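Local coordinates for protein toxin-antitoxin system toxin HepN family (Shewanella oneidensis MR-1, PDB 6M6U) that cleaves mRNA as the toxic component of a type VII toxin-antitoxin system, halting bacterial growth until the antitoxin MntA neutralises it, mostly by tri-AMPylation, at the interface of chains A and B and the interface of chains C and A. Coordinates in Å, arbitrary orientation; residue numbers count along the deposited sequence, not the author numbering. Chains: chain A, Toxin-antitoxin system toxin HepN family; chain B/C, Toxin-antitoxin system antitoxin MntA family.

Contact 1: the interface of chains A and B. Residues chain A 6, 9, 131; chain B 126.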
ATOM      1  N   ILE A   6     -13.758  16.675  -4.928  1.00 47.93           N
ATOM      2  CA  ILE A   6     -13.085  17.061  -6.163  1.00 46.56           C
ATOM      3  C   ILE A   6     -11.666  16.508  -6.198  1.00 44.49           C
ATOM      4  O   ILE A   6     -11.219  15.958  -7.211  1.00 46.40           O
ATOM      5  CB  ILE A   6     -13.100  18.593  -6.310  1.00 48.80           C
ATOM      6  CG1 ILE A   6     -14.521  19.100  -6.550  1.00 53.91           C
ATOM      7  CG2 ILE A   6     -12.233  19.020  -7.440  1.00 46.41           C
ATOM      8  CD1 ILE A   6     -14.610  20.611  -6.608  1.00 61.59           C
ATOM      9  N   ILE A   9     -11.563  12.677  -6.598  1.00 39.93           N
ATOM     10  CA  ILE A   9     -11.810  12.326  -7.996  1.00 44.82           C
ATOM     11  C   ILE A   9     -10.547  12.527  -8.824  1.00 50.43           C
ATOM     12  O   ILE A   9     -10.174  11.673  -9.638  1.00 56.09           O
ATOM     13  CB  ILE A   9     -12.985  13.143  -8.560  1.00 46.31           C
ATOM     14  CG1 ILE A   9     -14.313  12.648  -7.985  1.00 46.09           C
ATOM     15  CG2 ILE A   9     -12.992  13.088 -10.087  1.00 43.53           C
ATOM     16  CD1 ILE A   9     -15.475  13.551  -8.306  1.00 47.91           C
ATOM     17  N   LYS A 131     -19.933  12.566 -10.221  1.00 75.20           N
ATOM     18  CA  LYS A 131     -19.841  13.871 -10.864  1.00 83.19           C
ATOM     19  C   LYS A 131     -21.201  14.429 -11.288  1.00 95.27           C
ATOM     20  O   LYS A 131     -21.294  15.595 -11.692  1.00100.95           O
ATOM     21  CB  LYS A 131     -18.860  13.771 -12.040  1.00 83.40           C
ATOM     22  CG  LYS A 131     -19.416  14.126 -13.399  1.00 89.85           C
ATOM     23  CD  LYS A 131     -18.366  13.977 -14.461  1.00 94.49           C
ATOM     24  CE  LYS A 131     -18.994  14.079 -15.839  1.00 98.27           C
ATOM     25  NZ  LYS A 131     -17.949  14.074 -16.898  1.00 96.87           N
TER
ATOM     26  N   MET B 126     -15.630  18.411 -13.731  1.00 86.66           N
ATOM     27  CA  MET B 126     -16.863  17.979 -13.085  1.00 92.13           C
ATOM     28  C   MET B 126     -18.008  17.794 -14.078  1.00 96.29           C
ATOM     29  O   MET B 126     -19.168  17.674 -13.668  1.00 95.81           O
ATOM     30  CB  MET B 126     -17.262  18.960 -11.980  1.00 95.30           C
ATOM     31  CG  MET B 126     -16.429  18.858 -10.696  1.00 99.44           C
ATOM     32  SD  MET B 126     -16.456  17.235  -9.890  1.00 99.46           S
ATOM     33  CE  MET B 126     -14.880  16.556 -10.406  1.00 94.61           C
TER

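Contact 2: the interface of chains C and A. Residues chain C 39, 69; chain A 97-98.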
ATOM      1  N   GLU C  39      -7.576 -10.317   8.502  1.00 85.08           N
ATOM      2  CA  GLU C  39      -8.465 -11.045   7.613  1.00 67.93           C
ATOM      3  C   GLU C  39      -9.042 -12.267   8.315  1.00 54.92           C
ATOM      4  O   GLU C  39      -8.430 -12.840   9.220  1.00 51.17           O
ATOM      5  CB  GLU C  39      -7.718 -11.488   6.350  1.00 66.91           C
ATOM      6  CG  GLU C  39      -6.844 -10.414   5.706  1.00 73.13           C
ATOM      7  CD  GLU C  39      -6.244 -10.859   4.375  1.00 77.84           C
ATOM      8  OE1 GLU C  39      -6.956 -10.791   3.348  1.00 76.38           O
ATOM      9  OE2 GLU C  39      -5.063 -11.277   4.356  1.00 81.31           O
ATOM     10  N   ASP C  69     -12.600  -8.386   5.841  1.00 37.28           N
ATOM     11  CA  ASP C  69     -11.614  -8.942   4.926  1.00 39.81           C
ATOM     12  C   ASP C  69     -11.567 -10.460   5.059  1.00 41.55           C
ATOM     13  O   ASP C  69     -11.613 -11.009   6.165  1.00 42.12           O
ATOM     14  CB  ASP C  69     -10.235  -8.343   5.202  1.00 42.41           C
ATOM     15  CG  ASP C  69     -10.138  -6.878   4.796  1.00 49.22           C
ATOM     16  OD1 ASP C  69     -10.934  -6.432   3.942  1.00 52.65           O
ATOM     17  OD2 ASP C  69      -9.258  -6.169   5.327  1.00 50.66           O
TER
ATOM     18  N   ARG A  97      -6.342  -3.923  -0.347  1.00 60.83           N
ATOM     19  CA  ARG A  97      -5.398  -3.443   0.661  1.00 62.48           C
ATOM     20  C   ARG A  97      -4.557  -4.577   1.241  1.00 61.13           C
ATOM     21  O   ARG A  97      -3.497  -4.323   1.830  1.00 61.96           O
ATOM     22  CB  ARG A  97      -6.137  -2.701   1.782  1.00 66.06           C
ATOM     23  CG  ARG A  97      -7.389  -3.399   2.306  1.00 75.49           C
ATOM     24  CD  ARG A  97      -7.770  -2.878   3.689  1.00 82.48           C
ATOM     25  NE  ARG A  97      -9.157  -3.180   4.066  1.00 86.17           N
ATOM     26  CZ  ARG A  97     -10.066  -2.255   4.390  1.00 86.48           C
ATOM     27  NH1 ARG A  97      -9.729  -0.972   4.372  1.00 81.88           N
ATOM     28  NH2 ARG A  97     -11.295  -2.624   4.730  1.00 87.82           N
ATOM     29  N   ASN A  98      -5.005  -5.827   1.085  1.00 58.20           N
ATOM     30  CA  ASN A  98      -4.261  -6.979   1.566  1.00 58.79           C
ATOM     31  C   ASN A  98      -3.509  -7.708   0.456  1.00 58.90           C
ATOM     32  O   ASN A  98      -2.892  -8.744   0.722  1.00 61.08           O
ATOM     33  CB  ASN A  98      -5.197  -7.959   2.275  1.00 63.59           C
ATOM     34  CG  ASN A  98      -5.902  -7.348   3.468  1.00 62.95           C
ATOM     35  OD1 ASN A  98      -7.127  -7.441   3.595  1.00 70.54           O
ATOM     36  ND2 ASN A  98      -5.139  -6.709   4.345  1.00 54.61           N
TER

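Contact 3: the interface of chains C and A. Residues chain C 60, 63-64, 68-69; chain A 70, 92, 94-95.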
ATOM      1  N   GLN C  60     -13.977 -12.385  -1.989  1.00 43.28           N
ATOM      2  CA  GLN C  60     -14.620 -11.085  -1.805  1.00 40.88           C
ATOM      3  C   GLN C  60     -16.122 -11.230  -1.646  1.00 42.60           C
ATOM      4  O   GLN C  60     -16.751 -10.415  -0.960  1.00 44.50           O
ATOM      5  CB  GLN C  60     -14.313 -10.139  -2.970  1.00 33.85           C
ATOM      6  CG  GLN C  60     -12.885 -10.179  -3.480  1.00 34.27           C
ATOM      7  CD  GLN C  60     -11.840 -10.158  -2.379  1.00 35.56           C
ATOM      8  OE1 GLN C  60     -10.834 -10.858  -2.465  1.00 46.73           O
ATOM      9  NE2 GLN C  60     -12.056  -9.345  -1.361  1.00 32.45           N
ATOM     10  N   ALA C  63     -16.265 -11.900   1.758  1.00 39.30           N
ATOM     11  CA  ALA C  63     -15.933 -10.656   2.447  1.00 41.57           C
ATOM     12  C   ALA C  63     -17.143  -9.737   2.543  1.00 42.42           C
ATOM     13  O   ALA C  63     -17.412  -9.164   3.604  1.00 47.36           O
ATOM     14  CB  ALA C  63     -14.780  -9.948   1.736  1.00 35.39           C
ATOM     15  N   SER C  64     -17.895  -9.601   1.450  1.00 48.75           N
ATOM     16  CA  SER C  64     -19.079  -8.749   1.473  1.00 48.57           C
ATOM     17  C   SER C  64     -20.124  -9.285   2.443  1.00 51.28           C
ATOM     18  O   SER C  64     -20.738  -8.515   3.191  1.00 56.87           O
ATOM     19  CB  SER C  64     -19.657  -8.627   0.061  1.00 50.32           C
ATOM     20  OG  SER C  64     -20.887  -7.921   0.065  1.00 60.28           O
ATOM     21  N   SER C  68     -16.155  -8.115   6.302  1.00 46.54           N
ATOM     22  CA  SER C  68     -14.795  -8.163   6.817  1.00 50.16           C
ATOM     23  C   SER C  68     -13.881  -8.729   5.742  1.00 45.09           C
ATOM     24  O   SER C  68     -14.323  -9.444   4.841  1.00 49.16           O
ATOM     25  CB  SER C  68     -14.708  -9.002   8.098  1.00 61.13           C
ATOM     26  OG  SER C  68     -13.373  -9.078   8.567  1.00 71.33           O
ATOM     27  N   ASP C  69     -12.600  -8.386   5.841  1.00 37.28           N
ATOM     28  CA  ASP C  69     -11.614  -8.942   4.926  1.00 39.81           C
ATOM     29  C   ASP C  69     -11.567 -10.460   5.059  1.00 41.55           C
ATOM     30  O   ASP C  69     -11.613 -11.009   6.165  1.00 42.12           O
ATOM     31  CB  ASP C  69     -10.235  -8.343   5.202  1.00 42.41           C
ATOM     32  CG  ASP C  69     -10.138  -6.878   4.796  1.00 49.22           C
ATOM     33  OD1 ASP C  69     -10.934  -6.432   3.942  1.00 52.65           O
ATOM     34  OD2 ASP C  69      -9.258  -6.169   5.327  1.00 50.66           O
TER
ATOM     35  N   ARG A  70     -16.612  -1.478   3.591  1.00 45.58           N
ATOM     36  CA  ARG A  70     -17.617  -1.977   2.660  1.00 42.63           C
ATOM     37  C   ARG A  70     -18.985  -1.378   2.955  1.00 48.14           C
ATOM     38  O   ARG A  70     -19.721  -1.017   2.027  1.00 50.81           O
ATOM     39  CB  ARG A  70     -17.661  -3.506   2.712  1.00 36.93           C
ATOM     40  CG  ARG A  70     -16.412  -4.147   2.127  1.00 33.43           C
ATOM     41  CD  ARG A  70     -16.344  -5.645   2.380  1.00 41.93           C
ATOM     42  NE  ARG A  70     -15.149  -6.219   1.763  1.00 37.88           N
ATOM     43  CZ  ARG A  70     -13.970  -6.321   2.367  1.00 37.78           C
ATOM     44  NH1 ARG A  70     -13.821  -5.897   3.620  1.00 38.21           N
ATOM     45  NH2 ARG A  70     -12.942  -6.848   1.719  1.00 38.72           N
ATOM     46  N   LYS A  92     -15.415  -5.338  -3.801  1.00 40.49           N
ATOM     47  CA  LYS A  92     -14.341  -6.254  -4.177  1.00 43.39           C
ATOM     48  C   LYS A  92     -12.986  -5.569  -4.115  1.00 48.52           C
ATOM     49  O   LYS A  92     -11.986  -6.201  -3.755  1.00 49.25           O
ATOM     50  CB  LYS A  92     -14.577  -6.811  -5.584  1.00 44.19           C
ATOM     51  CG  LYS A  92     -15.831  -7.664  -5.744  1.00 45.66           C
ATOM     52  CD  LYS A  92     -16.049  -8.029  -7.211  1.00 54.16           C
ATOM     53  CE  LYS A  92     -17.412  -8.676  -7.439  1.00 60.22           C
ATOM     54  NZ  LYS A  92     -17.716  -8.869  -8.891  1.00 62.06           N
ATOM     55  N   VAL A  94     -12.027  -3.250  -2.070  1.00 48.02           N
ATOM     56  CA  VAL A  94     -11.590  -3.127  -0.682  1.00 44.41           C
ATOM     57  C   VAL A  94     -10.605  -4.229  -0.332  1.00 42.87           C
ATOM     58  O   VAL A  94      -9.656  -4.005   0.426  1.00 41.96           O
ATOM     59  CB  VAL A  94     -12.801  -3.130   0.271  1.00 41.44           C
ATOM     60  CG1 VAL A  94     -12.336  -3.122   1.715  1.00 38.77           C
ATOM     61  CG2 VAL A  94     -13.698  -1.919  -0.008  1.00 38.33           C
ATOM     62  N   GLY A  95     -10.782  -5.419  -0.905  1.00 43.82           N
ATOM     63  CA  GLY A  95      -9.849  -6.502  -0.650  1.00 45.59           C
ATOM     64  C   GLY A  95      -8.423  -6.202  -1.071  1.00 50.64           C
ATOM     65  O   GLY A  95      -7.492  -6.850  -0.576  1.00 54.00           O
TER

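Contact 4: the interface of chains A and B. Residues chain A 3, 6; chain B 118, 122, 126.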
ATOM      1  N   ASP A   3     -14.215  20.434  -2.024  1.00 52.39           N
ATOM      2  CA  ASP A   3     -12.844  20.178  -2.451  1.00 53.44           C
ATOM      3  C   ASP A   3     -12.389  18.762  -2.125  1.00 52.77           C
ATOM      4  O   ASP A   3     -11.529  18.221  -2.831  1.00 51.06           O
ATOM      5  CB  ASP A   3     -11.905  21.202  -1.823  1.00 54.05           C
ATOM      6  CG  ASP A   3     -11.971  22.542  -2.522  1.00 54.93           C
ATOM      7  OD1 ASP A   3     -11.971  22.553  -3.770  1.00 55.35           O
ATOM      8  OD2 ASP A   3     -12.044  23.578  -1.828  1.00 54.98           O
ATOM      9  N   ILE A   6     -13.758  16.675  -4.928  1.00 47.93           N
ATOM     10  CA  ILE A   6     -13.085  17.061  -6.163  1.00 46.56           C
ATOM     11  C   ILE A   6     -11.666  16.508  -6.198  1.00 44.49           C
ATOM     12  O   ILE A   6     -11.219  15.958  -7.211  1.00 46.40           O
ATOM     13  CB  ILE A   6     -13.100  18.593  -6.310  1.00 48.80           C
ATOM     14  CG1 ILE A   6     -14.521  19.100  -6.550  1.00 53.91           C
ATOM     15  CG2 ILE A   6     -12.233  19.020  -7.440  1.00 46.41           C
ATOM     16  CD1 ILE A   6     -14.610  20.611  -6.608  1.00 61.59           C
TER
ATOM     17  N   ARG B 118      -9.620  29.361 -10.998  1.00 48.44           N
ATOM     18  CA  ARG B 118      -9.630  27.957 -11.388  1.00 45.35           C
ATOM     19  C   ARG B 118     -11.028  27.413 -11.649  1.00 45.86           C
ATOM     20  O   ARG B 118     -11.181  26.200 -11.838  1.00 44.56           O
ATOM     21  CB  ARG B 118      -8.947  27.113 -10.314  1.00 42.18           C
ATOM     22  CG  ARG B 118      -9.795  26.973  -9.067  1.00 41.55           C
ATOM     23  CD  ARG B 118      -9.138  26.100  -8.031  1.00 40.19           C
ATOM     24  NE  ARG B 118     -10.061  25.825  -6.940  1.00 44.33           N
ATOM     25  CZ  ARG B 118      -9.946  24.792  -6.111  1.00 45.92           C
ATOM     26  NH1 ARG B 118      -8.941  23.933  -6.260  1.00 38.07           N
ATOM     27  NH2 ARG B 118     -10.839  24.620  -5.144  1.00 43.73           N
ATOM     28  N   ILE B 122     -12.323  23.525 -12.682  1.00 57.17           N
ATOM     29  CA  ILE B 122     -13.232  22.718 -11.872  1.00 64.44           C
ATOM     30  C   ILE B 122     -14.463  22.317 -12.677  1.00 72.99           C
ATOM     31  O   ILE B 122     -14.902  21.161 -12.626  1.00 78.61           O
ATOM     32  CB  ILE B 122     -13.614  23.466 -10.582  1.00 61.15           C
ATOM     33  CG1 ILE B 122     -12.400  23.580  -9.651  1.00 61.14           C
ATOM     34  CG2 ILE B 122     -14.762  22.757  -9.881  1.00 58.76           C
ATOM     35  CD1 ILE B 122     -12.734  24.129  -8.274  1.00 61.60           C
ATOM     36  N   MET B 126     -15.630  18.411 -13.731  1.00 86.66           N
ATOM     37  CA  MET B 126     -16.863  17.979 -13.085  1.00 92.13           C
ATOM     38  C   MET B 126     -18.008  17.794 -14.078  1.00 96.29           C
ATOM     39  O   MET B 126     -19.168  17.674 -13.668  1.00 95.81           O
ATOM     40  CB  MET B 126     -17.262  18.960 -11.980  1.00 95.30           C
ATOM     41  CG  MET B 126     -16.429  18.858 -10.696  1.00 99.44           C
ATOM     42  SD  MET B 126     -16.456  17.235  -9.890  1.00 99.46           S
ATOM     43  CE  MET B 126     -14.880  16.556 -10.406  1.00 94.61           C
TER

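Contact 1: the interface of chains A and B
The methyl end of B:Met126 meets the delta-methyl of A:Ile9, so that the two side chains touch tip to tip. CE of B:Met126 lies 3.7 Å from CD1 of A:Ile9, and the same CE also touches CG2 of A:Ile9 at 4.0 Å, so one methyl rests against both branches of the isoleucine. The sulfur follows behind: SD of B:Met126 is 4.1 Å from CD1 of A:Ile9 and 4.3 Å from CG1 of A:Ile6, a looser packing one helical turn away. At the backbone end of the methionine, the aliphatic stem of A:Lys131 passes the carbonyl, with its CG 3.6 Å from O of B:Met126. The evidence for what positions the thioether lies in its torsions. A bend at chi2 (-59°) and another at chi3 (102°) fold the chain so that CE turns in toward A:Ile9. Within this patch B:Met126 buries 87 Å², far more than any toxin residue, although its poor order makes the exact methyl position less certain. In the fold, A:Ile6 and A:Ile9 project from the first toxin helix (3-23), A:Lys131 directly follows the last one (109-130), and B:Met126 directly follows the long C-terminal antitoxin helix (97-125).

Contact 2: the interface of chains C and A
C:Asp69 receives the side-chain N-H of A:Arg97 in a hydrogen bond that is also a salt bridge, NE of A:Arg97 standing 3.2 Å from OD2 of C:Asp69. The acceptor uses its syn lone pair, but the bond is bent, with 143° at the hydrogen, and OD2 is tilted 25° from the guanidinium plane. Chi1 of A:Arg97 (46°) sets CG between the backbone N and the carbonyl carbon, from where the otherwise extended chain carries NE to the acid. By packing this is the sparser side, since A:Arg97 hides 15 Å² against 57 Å² for A:Asn98, although it carries the salt bridge.

The tighter side is around A:Asn98, whose side chain comes up against both antitoxin acids. CG of its amide lies 3.6 Å from CD of C:Glu39, the two side chains coming from opposing sides; C:Glu39 is engineered in place of aspartate, so this packing may not reflect the natural contact. OD1 of A:Asn98 is modelled 3.0 Å from OD2 of C:Asp69. Two acceptors would face each other there, so this pairing is doubtful; an amide flipped about chi2 would probably present ND2 as a donor instead.

A:Arg97 and A:Asn98 begin the toxin's RX(4)HXY motif, and C:Glu39 occupies a metal-binding position of the GSX(10)DXD motif. The contact thus brings the antitoxin's nucleotidyltransferase centre against the toxin's catalytic motif, probably orienting MntA to modify HepT and perhaps hindering RNA access.

Contact 3: the interface of chains C and A
Torsions near the extended value at chi2 and chi3 carry the guanidinium of A:Arg70 out to C:Asp69, and a roughly perpendicular turn at chi4 (89°) presents its end to the acid. NH1 and NH2 of A:Arg70 both donate to OD1 of C:Asp69, each at 3.0 Å, hydrogen bonds that together form a salt bridge. This end-on grip converges on one oxygen instead of pairing two nitrogens with two oxygens. OD1 lies almost in the guanidinium plane for both bonds, yet the donors arrive differently at the carboxylate: NH2 comes nearly along the C-O axis, whereas NH1 comes from 36° above the carboxylate plane. That difference fits planes turned 79° apart.

Packing on each side helps to fix the guanidinium. CG1 of A:Val94 supports one face from within the toxin, and the backbone carbonyl O of C:Ser68 lies over the opposite face, both toward the rim. On the C:Ser68 side, CB of C:Ala63 adds a contact 3.8 Å from CZ of A:Arg70. The two hydrogen bonds to OD1 probably stabilise the negative charge of C:Asp69.

This interface of toxin helix 69-78 with antitoxin helix 52-66 and its following loop probably helps to seat MntA beside the toxin's active-site segment. Away from the ion pair the contact is looser. C:Gln60, bent at chi2, lies where helix 84-94 ends; its CB is 4.0 Å from CG of A:Lys92, and its amide nitrogen NE2 is 3.7 Å from CA of A:Gly95.

Contact 4: the interface of chains A and B
The start of the first toxin helix (3-23) meets the last turns of the antitoxin helix 97-125, with A:Asp3 touching B:Arg118 and A:Ile6 touching B:Ile122. The polar part is a salt bridge: NH2 of B:Arg118 donates to OD1 of A:Asp3 at 2.7 Å. Its geometry is imperfect, with 135° at the hydrogen. NH2 approaches OD1 on the syn side but 28° out of the carboxylate plane. The other carboxylate oxygen, OD2 of A:Asp3, is 3.7 Å from NH2 of B:Arg118, so the approach favours OD1. B:Arg118 spans the gap with an outstretched chain (chi2 178°).

An apolar contact lies beside the ion pair. The delta-methyl CD1 of A:Ile6 packs 3.9 Å from CG2 of B:Ile122, and the two side chains run nearly perpendicular. The other branch of B:Ile122 works within its own chain: CD1 sits against one face of the B:Arg118 guanidinium, toward its rim. B:Ile122 thus serves both as the partner of A:Ile6 and as a support that probably helps to set the orientation of the arginine. A:Ile6 hides 48 Å² here, against 10 Å² for A:Asp3, which shows that burial rests mainly on the isoleucine.

In the fold, the site lies at the N-terminal end of the toxin and near the C-terminal end of the antitoxin's long final helix.

Contacts 1 and 4 form one continuous patch: their C-alpha centres are about 6 Å apart, and they share A:Ile6 and B:Met126. Contacts 2 and 3 form another, about 7 Å apart and joined by C:Asp69, whose two carboxylate oxygens serve different toxin arginines. The patches are well separated, with contacts 1 and 2 about 28 Å apart and contacts 3 and 4 about 30 Å apart between centres. A single toxin chain thereby touches the C-terminal helix of one antitoxin and the nucleotidyltransferase region of the other, consistent with the heterooctamer of six HepT and two MntA.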